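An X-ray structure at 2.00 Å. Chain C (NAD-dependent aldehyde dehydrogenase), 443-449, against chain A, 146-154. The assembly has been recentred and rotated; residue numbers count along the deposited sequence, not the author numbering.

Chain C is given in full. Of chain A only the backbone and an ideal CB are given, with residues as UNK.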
# COMPACT_ATOMS: atom_id res chain seq x y z
N LEU C 443 9.37 -24.13 -0.06
CA LEU C 443 8.30 -23.15 -0.32
C LEU C 443 6.90 -23.73 -0.45
O LEU C 443 5.96 -23.14 0.04
CB LEU C 443 8.63 -22.25 -1.51
CG LEU C 443 9.80 -21.33 -1.21
CD1 LEU C 443 10.32 -20.72 -2.50
CD2 LEU C 443 9.41 -20.24 -0.22
N GLN C 444 6.74 -24.87 -1.12
CA GLN C 444 5.40 -25.46 -1.23
C GLN C 444 4.96 -26.00 0.10
O GLN C 444 3.78 -25.87 0.45
CB GLN C 444 5.31 -26.55 -2.29
CG GLN C 444 5.51 -26.06 -3.71
CD GLN C 444 4.26 -25.37 -4.30
OE1 GLN C 444 3.85 -25.68 -5.43
NE2 GLN C 444 3.68 -24.43 -3.56
N THR C 445 5.88 -26.57 0.86
CA THR C 445 5.49 -27.05 2.17
C THR C 445 5.06 -25.87 3.05
O THR C 445 4.04 -25.94 3.70
CB THR C 445 6.56 -27.93 2.85
OG1 THR C 445 6.84 -29.06 2.02
CG2 THR C 445 6.08 -28.44 4.20
N ILE C 446 5.81 -24.78 3.05
CA ILE C 446 5.45 -23.65 3.92
C ILE C 446 4.11 -23.02 3.48
O ILE C 446 3.32 -22.59 4.32
CB ILE C 446 6.62 -22.63 4.11
CG1 ILE C 446 6.56 -22.00 5.51
CG2 ILE C 446 6.62 -21.55 3.04
CD1 ILE C 446 6.88 -22.97 6.68
N ARG C 447 3.84 -23.02 2.18
CA ARG C 447 2.60 -22.49 1.62
C ARG C 447 1.37 -23.29 2.02
O ARG C 447 0.27 -22.73 2.14
CB ARG C 447 2.68 -22.38 0.08
CG ARG C 447 3.50 -21.17 -0.36
CD ARG C 447 3.70 -21.17 -1.84
NE ARG C 447 2.59 -20.55 -2.53
CZ ARG C 447 2.28 -20.77 -3.80
NH1 ARG C 447 2.98 -21.65 -4.51
NH2 ARG C 447 1.26 -20.12 -4.35
N ARG C 448 1.57 -24.59 2.26
CA ARG C 448 0.49 -25.50 2.56
C ARG C 448 0.18 -25.69 4.04
O ARG C 448 -0.86 -26.22 4.36
CB ARG C 448 0.75 -26.85 1.87
CG ARG C 448 0.67 -26.68 0.35
CD ARG C 448 1.12 -27.89 -0.42
NE ARG C 448 1.20 -27.56 -1.84
CZ ARG C 448 1.66 -28.39 -2.77
NH1 ARG C 448 2.08 -29.62 -2.43
NH2 ARG C 448 1.71 -28.01 -4.04
N ILE C 449 1.09 -25.26 4.92
CA ILE C 449 0.85 -25.35 6.37
C ILE C 449 -0.06 -24.20 6.82
O ILE C 449 0.17 -23.02 6.46
CB ILE C 449 2.19 -25.35 7.19
CG1 ILE C 449 3.02 -26.59 6.86
CG2 ILE C 449 1.92 -25.29 8.71
CD1 ILE C 449 4.47 -26.53 7.40
N UNK A 146 2.83 -12.29 -4.78
CA UNK A 146 1.64 -12.61 -5.51
C UNK A 146 1.50 -14.13 -5.38
O UNK A 146 2.20 -14.89 -6.03
CB UNK A 146 1.71 -12.14 -6.96
N UNK A 147 0.64 -14.53 -4.46
CA UNK A 147 0.50 -15.91 -4.03
C UNK A 147 -0.66 -16.56 -4.76
O UNK A 147 -1.08 -17.66 -4.41
CB UNK A 147 0.30 -15.99 -2.52
N UNK A 148 -1.18 -15.85 -5.78
CA UNK A 148 -2.39 -16.26 -6.47
C UNK A 148 -2.21 -16.32 -7.99
O UNK A 148 -3.15 -16.04 -8.73
CB UNK A 148 -3.53 -15.30 -6.12
N UNK A 149 -1.00 -16.62 -8.45
CA UNK A 149 -0.74 -16.76 -9.90
C UNK A 149 -0.45 -18.22 -10.33
O UNK A 149 0.37 -18.47 -11.24
CB UNK A 149 0.44 -15.87 -10.29
N UNK A 150 -1.14 -19.16 -9.68
CA UNK A 150 -1.00 -20.60 -10.00
C UNK A 150 -0.33 -21.35 -8.85
O UNK A 150 0.64 -20.85 -8.27
CB UNK A 150 -0.19 -20.79 -11.28
N UNK A 151 -0.82 -22.54 -8.52
CA UNK A 151 -0.24 -23.32 -7.40
C UNK A 151 1.24 -23.63 -7.62
O UNK A 151 1.99 -23.77 -6.65
CB UNK A 151 -1.01 -24.63 -7.21
N UNK A 152 1.66 -23.72 -8.88
CA UNK A 152 3.04 -24.04 -9.24
C UNK A 152 4.00 -22.86 -9.29
O UNK A 152 5.20 -23.06 -9.48
CB UNK A 152 3.05 -24.73 -10.61
N UNK A 153 3.46 -21.64 -9.13
CA UNK A 153 4.27 -20.42 -9.18
C UNK A 153 4.13 -19.51 -7.95
O UNK A 153 3.15 -19.57 -7.21
CB UNK A 153 3.90 -19.62 -10.43
N UNK A 154 5.10 -18.63 -7.78
CA UNK A 154 5.03 -17.58 -6.77
C UNK A 154 5.58 -16.32 -7.42
O UNK A 154 6.63 -16.35 -8.04
CB UNK A 154 5.80 -17.95 -5.50

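Chain C presents the last turns of a helix, from which the side chains of Gln444(C), Arg447(C) and Arg448(C) extend to a looped segment of chain A; two of the three are cationic, so acceptors are at a premium on the facing segment.

At position 146 nothing of chain C lies within 5.5 Å of the ideal CB, so the contact sets no preference; the residue is His146(A).

Position 147 is different. Its CA-to-CB bond runs sideways to the helix, but the ideal CB lies 4.6 Å from Arg447(C) NH2. A side chain ending in an acceptor would suit, with Asp, Asn, Glu or Gln all plausible. The residue is Asn147(A), whose chi1 of -163° (t) swings the amide to the edge of the guanidinium. There OD1 of Asn147(A) accepts from Arg447(C) NE at 2.8 Å and from Arg447(C) NH2 at 2.9 Å, a forked arrangement close to the guanidinium plane. A weak third bond runs from Arg447(C) NH2 to the backbone O of Asn147(A), at 3.4 Å.

Position 148 points away and position 149 sideways, both without a neighbour in chain C near the ideal CB. Many residues would serve; they are Asn148(A) and Ile149(A).

At position 150 the backbone decides. With phi/psi of 112/138, a CB would be jammed against the carbonyl O of the residue before, which calls for glycine, and Gly150(A) is found. It opens a type I turn that ends at 153.

Position 151 lies in that turn, its ideal CB 5.4 Å from Arg448(C) NH2. The nearby positive charge favours Asp or Glu, though a neutral acceptor could also serve. The residue is Asp151(A), with chi1 at -162° (t); its OD2 forms a salt bridge with Arg448(C) NH2 at 2.9 Å, at the edge of the guanidinium. The backbone O of Asp151(A) accepts a weak hydrogen bond from Arg447(C) NH1 at 3.2 Å.

At position 152 CA-to-CB points away, leaving a wide choice. Asp152(A) makes no hydrogen bond to the helix.

Position 153 also points away, so a long side chain is possible. Arg153(A) turns back on its own loop, bonding the O of Ile149(A) through NE (3.0 Å) and NH2 (3.1 Å).

Position 154 points toward chain C, its ideal CB 4.8 Å from Arg447(C) NH1. Leu443(C), whose CA-to-CB bond points toward chain A, puts its methyls on this side, and the aliphatic part of Arg447(C) lies nearby, so an aliphatic side chain suits; an acceptor could also answer the guanidinium. CD1 of Leu154(A) makes its closest approach, 4.6 Å, to Arg447(C) NE, and CD2 of Leu154(A) lies 4.7 Å from Leu443(C) CD1.

Chain A 146-154: HNNIGDDRL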
# COMPACT_ATOMS: atom_id res chain seq x y z
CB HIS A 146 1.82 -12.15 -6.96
CG HIS A 146 1.98 -10.66 -7.08
ND1 HIS A 146 0.91 -9.80 -7.21
CD2 HIS A 146 3.09 -9.88 -7.05
CE1 HIS A 146 1.35 -8.55 -7.27
NE2 HIS A 146 2.67 -8.57 -7.20
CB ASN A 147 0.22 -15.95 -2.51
CG ASN A 147 0.47 -17.32 -1.89
OD1 ASN A 147 1.37 -18.03 -2.31
ND2 ASN A 147 -0.36 -17.70 -0.90
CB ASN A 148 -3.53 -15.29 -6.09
CG ASN A 148 -3.17 -13.84 -6.39
OD1 ASN A 148 -2.05 -13.52 -6.84
ND2 ASN A 148 -4.13 -12.95 -6.17
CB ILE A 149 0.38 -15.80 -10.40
CG1 ILE A 149 1.71 -16.09 -9.66
CG2 ILE A 149 -0.11 -14.29 -10.24
CD1 ILE A 149 2.93 -15.41 -10.24
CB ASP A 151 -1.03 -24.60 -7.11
CG ASP A 151 -0.71 -25.17 -5.72
OD1 ASP A 151 -1.25 -24.64 -4.72
OD2 ASP A 151 0.08 -26.13 -5.62
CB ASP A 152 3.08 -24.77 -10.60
CG ASP A 152 2.62 -26.22 -10.51
OD1 ASP A 152 2.83 -26.87 -9.45
OD2 ASP A 152 2.03 -26.72 -11.51
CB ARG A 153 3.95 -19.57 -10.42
CG ARG A 153 4.26 -20.20 -11.80
CD ARG A 153 4.12 -19.17 -12.92
NE ARG A 153 2.76 -18.65 -13.05
CZ ARG A 153 2.31 -17.94 -14.09
NH1 ARG A 153 3.13 -17.66 -15.10
NH2 ARG A 153 1.05 -17.53 -14.12
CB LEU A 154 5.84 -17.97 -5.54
CG LEU A 154 5.95 -16.98 -4.37
CD1 LEU A 154 4.55 -16.63 -3.86
CD2 LEU A 154 6.87 -17.56 -3.26
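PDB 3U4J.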